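Local coordinates for protein putative peptidase (Chlamydophila abortus, PDB 3CE2) that is a putative zinc metallopeptidase of the M3B (oligopeptidase F) family, thought to degrade small bioactive peptides, at residues 547-552 against 596-601. Residues are numbered along the deposited sequence; the frame is centred on the assembly and turned at random.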
ATOM      1  N   CYS A 547       6.793 -15.345   2.879  1.00 42.00           N
ATOM      2  CA  CYS A 547       6.347 -16.732   2.884  1.00 40.98           C
ATOM      3  C   CYS A 547       6.401 -17.346   1.502  1.00 40.24           C
ATOM      4  O   CYS A 547       7.087 -18.337   1.283  1.00 49.23           O
ATOM      5  CB  CYS A 547       4.924 -16.818   3.416  1.00 47.86           C
ATOM      6  SG  CYS A 547       4.241 -18.493   3.470  1.00 55.21           S
ATOM      7  N   PHE A 548       5.677 -16.761   0.562  1.00 46.80           N
ATOM      8  CA  PHE A 548       5.725 -17.197  -0.837  1.00 40.58           C
ATOM      9  C   PHE A 548       7.144 -17.336  -1.326  1.00 36.65           C
ATOM     10  O   PHE A 548       7.520 -18.338  -1.931  1.00 38.01           O
ATOM     11  CB  PHE A 548       5.031 -16.174  -1.700  1.00 42.31           C
ATOM     12  CG  PHE A 548       3.572 -16.404  -1.841  1.00 44.20           C
ATOM     13  CD1 PHE A 548       3.092 -17.653  -2.197  1.00 50.10           C
ATOM     14  CD2 PHE A 548       2.682 -15.373  -1.669  1.00 43.41           C
ATOM     15  CE1 PHE A 548       1.743 -17.865  -2.352  1.00 47.37           C
ATOM     16  CE2 PHE A 548       1.337 -15.570  -1.828  1.00 41.93           C
ATOM     17  CZ  PHE A 548       0.864 -16.812  -2.156  1.00 46.53           C
ATOM     18  N   LEU A 549       7.945 -16.328  -1.041  1.00 36.48           N
ATOM     19  CA  LEU A 549       9.334 -16.320  -1.509  1.00 43.43           C
ATOM     20  C   LEU A 549      10.181 -17.458  -0.919  1.00 44.50           C
ATOM     21  O   LEU A 549      10.923 -18.139  -1.639  1.00 51.92           O
ATOM     22  CB  LEU A 549       9.980 -14.951  -1.241  1.00 36.61           C
ATOM     23  CG  LEU A 549      11.424 -14.854  -1.694  1.00 38.28           C
ATOM     24  CD1 LEU A 549      11.560 -15.206  -3.173  1.00 41.02           C
ATOM     25  CD2 LEU A 549      11.987 -13.474  -1.391  1.00 40.22           C
ATOM     26  N   GLU A 550      10.065 -17.666   0.389  1.00 47.83           N
ATOM     27  CA  GLU A 550      10.835 -18.707   1.068  1.00 48.28           C
ATOM     28  C   GLU A 550      10.520 -20.093   0.486  1.00 49.32           C
ATOM     29  O   GLU A 550      11.429 -20.863   0.182  1.00 52.28           O
ATOM     30  CB  GLU A 550      10.553 -18.666   2.565  1.00 54.33           C
ATOM     31  CG  GLU A 550      11.282 -19.731   3.395  1.00 63.43           C
ATOM     32  CD  GLU A 550      12.740 -19.387   3.676  1.00 66.02           C
ATOM     33  OE1 GLU A 550      13.286 -18.446   3.044  1.00 68.33           O
ATOM     34  OE2 GLU A 550      13.336 -20.061   4.542  1.00 66.72           O
ATOM     35  N   LYS A 551       9.238 -20.393   0.306  1.00 45.03           N
ATOM     36  CA  LYS A 551       8.834 -21.636  -0.320  1.00 43.72           C
ATOM     37  C   LYS A 551       9.447 -21.770  -1.708  1.00 48.80           C
ATOM     38  O   LYS A 551       9.885 -22.852  -2.096  1.00 47.44           O
ATOM     39  CB  LYS A 551       7.313 -21.725  -0.414  1.00 43.79           C
ATOM     40  CG  LYS A 551       6.612 -21.832   0.926  1.00 45.79           C
ATOM     41  CD  LYS A 551       5.073 -21.918   0.792  1.00 47.72           C
ATOM     42  CE  LYS A 551       4.488 -22.443   2.106  1.00 52.88           C
ATOM     43  NZ  LYS A 551       3.135 -21.910   2.431  1.00 58.36           N
ATOM     44  N   ILE A 552       9.493 -20.671  -2.456  1.00 47.30           N
ATOM     45  CA  ILE A 552       9.993 -20.739  -3.814  1.00 41.55           C
ATOM     46  C   ILE A 552      11.494 -20.971  -3.803  1.00 43.79           C
ATOM     47  O   ILE A 552      12.004 -21.756  -4.594  1.00 43.41           O
ATOM     48  CB  ILE A 552       9.640 -19.471  -4.624  1.00 40.45           C
ATOM     49  CG1 ILE A 552       8.176 -19.509  -5.042  1.00 39.54           C
ATOM     50  CG2 ILE A 552      10.546 -19.331  -5.869  1.00 35.62           C
ATOM     51  CD1 ILE A 552       7.583 -18.133  -5.256  1.00 38.80           C
ATOM     52  N   PHE A 596       9.473 -15.519   9.271  1.00 40.57           N
ATOM     53  CA  PHE A 596      10.525 -15.462  10.279  1.00 43.38           C
ATOM     54  C   PHE A 596      11.755 -16.296   9.910  1.00 42.86           C
ATOM     55  O   PHE A 596      12.899 -15.896  10.165  1.00 44.06           O
ATOM     56  CB  PHE A 596       9.976 -15.885  11.633  1.00 45.46           C
ATOM     57  CG  PHE A 596       9.084 -14.863  12.264  1.00 44.42           C
ATOM     58  CD1 PHE A 596       9.251 -13.525  11.999  1.00 46.73           C
ATOM     59  CD2 PHE A 596       8.115 -15.236  13.169  1.00 49.73           C
ATOM     60  CE1 PHE A 596       8.448 -12.576  12.596  1.00 45.55           C
ATOM     61  CE2 PHE A 596       7.307 -14.292  13.771  1.00 50.41           C
ATOM     62  CZ  PHE A 596       7.480 -12.950  13.472  1.00 48.40           C
ATOM     63  N   CYS A 597      11.520 -17.440   9.285  1.00 39.15           N
ATOM     64  CA  CYS A 597      12.626 -18.253   8.785  1.00 47.18           C
ATOM     65  C   CYS A 597      13.531 -17.482   7.852  1.00 45.11           C
ATOM     66  O   CYS A 597      14.750 -17.478   7.994  1.00 47.46           O
ATOM     67  CB  CYS A 597      12.099 -19.493   8.069  1.00 45.79           C
ATOM     68  SG  CYS A 597      11.472 -20.721   9.229  1.00 55.15           S
ATOM     69  N   PHE A 598      12.918 -16.842   6.875  1.00 44.78           N
ATOM     70  CA  PHE A 598      13.641 -16.027   5.931  1.00 44.92           C
ATOM     71  C   PHE A 598      14.473 -14.965   6.650  1.00 43.86           C
ATOM     72  O   PHE A 598      15.634 -14.737   6.319  1.00 44.52           O
ATOM     73  CB  PHE A 598      12.639 -15.355   4.995  1.00 45.04           C
ATOM     74  CG  PHE A 598      13.273 -14.557   3.906  1.00 44.69           C
ATOM     75  CD1 PHE A 598      13.402 -15.093   2.625  1.00 45.25           C
ATOM     76  CD2 PHE A 598      13.735 -13.274   4.152  1.00 42.42           C
ATOM     77  CE1 PHE A 598      13.984 -14.358   1.613  1.00 45.69           C
ATOM     78  CE2 PHE A 598      14.328 -12.531   3.139  1.00 46.34           C
ATOM     79  CZ  PHE A 598      14.458 -13.072   1.870  1.00 45.45           C
ATOM     80  N   ILE A 599      13.875 -14.316   7.638  1.00 38.42           N
ATOM     81  CA  ILE A 599      14.551 -13.232   8.316  1.00 39.66           C
ATOM     82  C   ILE A 599      15.725 -13.784   9.117  1.00 46.02           C
ATOM     83  O   ILE A 599      16.839 -13.257   9.045  1.00 49.77           O
ATOM     84  CB  ILE A 599      13.559 -12.468   9.191  1.00 40.79           C
ATOM     85  CG1 ILE A 599      12.508 -11.813   8.297  1.00 36.89           C
ATOM     86  CG2 ILE A 599      14.241 -11.422  10.016  1.00 38.54           C
ATOM     87  CD1 ILE A 599      11.239 -11.526   9.002  1.00 34.39           C
ATOM     88  N   GLU A 600      15.480 -14.871   9.843  1.00 45.25           N
ATOM     89  CA  GLU A 600      16.509 -15.506  10.645  1.00 42.88           C
ATOM     90  C   GLU A 600      17.702 -15.856   9.796  1.00 46.36           C
ATOM     91  O   GLU A 600      18.855 -15.637  10.192  1.00 48.41           O
ATOM     92  CB  GLU A 600      15.957 -16.773  11.263  1.00 56.04           C
ATOM     93  CG  GLU A 600      16.923 -17.513  12.149  1.00 66.16           C
ATOM     94  CD  GLU A 600      17.065 -16.871  13.508  1.00 73.38           C
ATOM     95  OE1 GLU A 600      16.030 -16.702  14.196  1.00 73.89           O
ATOM     96  OE2 GLU A 600      18.215 -16.543  13.884  1.00 79.32           O
ATOM     97  N   LYS A 601      17.436 -16.388   8.611  1.00 42.59           N
ATOM     98  CA  LYS A 601      18.530 -16.795   7.762  1.00 46.49           C
ATOM     99  C   LYS A 601      19.387 -15.598   7.410  1.00 49.40           C
ATOM    100  O   LYS A 601      20.612 -15.684   7.384  1.00 56.51           O
ATOM    101  CB  LYS A 601      18.022 -17.449   6.494  1.00 48.26           C
ATOM    102  CG  LYS A 601      19.110 -18.132   5.753  1.00 52.58           C
ATOM    103  CD  LYS A 601      18.741 -18.369   4.318  1.00 58.11           C
ATOM    104  CE  LYS A 601      19.987 -18.807   3.558  1.00 63.40           C
ATOM    105  NZ  LYS A 601      19.951 -18.433   2.127  1.00 65.57           N
TER
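The ring of F598 reaches from helix 590-607 toward helix 536-553 and meets L549 and E550 there. CG stands anti to the backbone N (chi1 -176°), which carries the ring into the gap between two helices; the axes of the two short segments approach to 9.5 Å and are inclined at 69°. Outward from the backbone, CB of F598 comes first, with OE1 of E550 3.7 Å away. Further out, CD1 of F598 lies 3.4 Å from OE1 of E550, which sits at the ring edge, near the ring plane; the carboxylate itself is turned 71° from the ring. CE1 of F598 then touches the methyl CD2 of L549 at 3.7 Å, and CZ, at the far end of the ring, lies near the same methyl. E550 gets there by bending at chi2 (79°), and its other oxygen, OE2, comes within 3.8 Å of CB of C597. L549 also packs on L435, M438 and L439 of helix 431-447, while K602 makes a cation-pi contact with the F598 ring. No hydrogen bond joins the two segments. Away from the zinc sites, the two helices thus meet through one apolar contact, L549 with F598, beside a glutamate oxygen at the ring's positively polarised C-H edge, probably a more favourable side for a carboxylate than the electron-rich face.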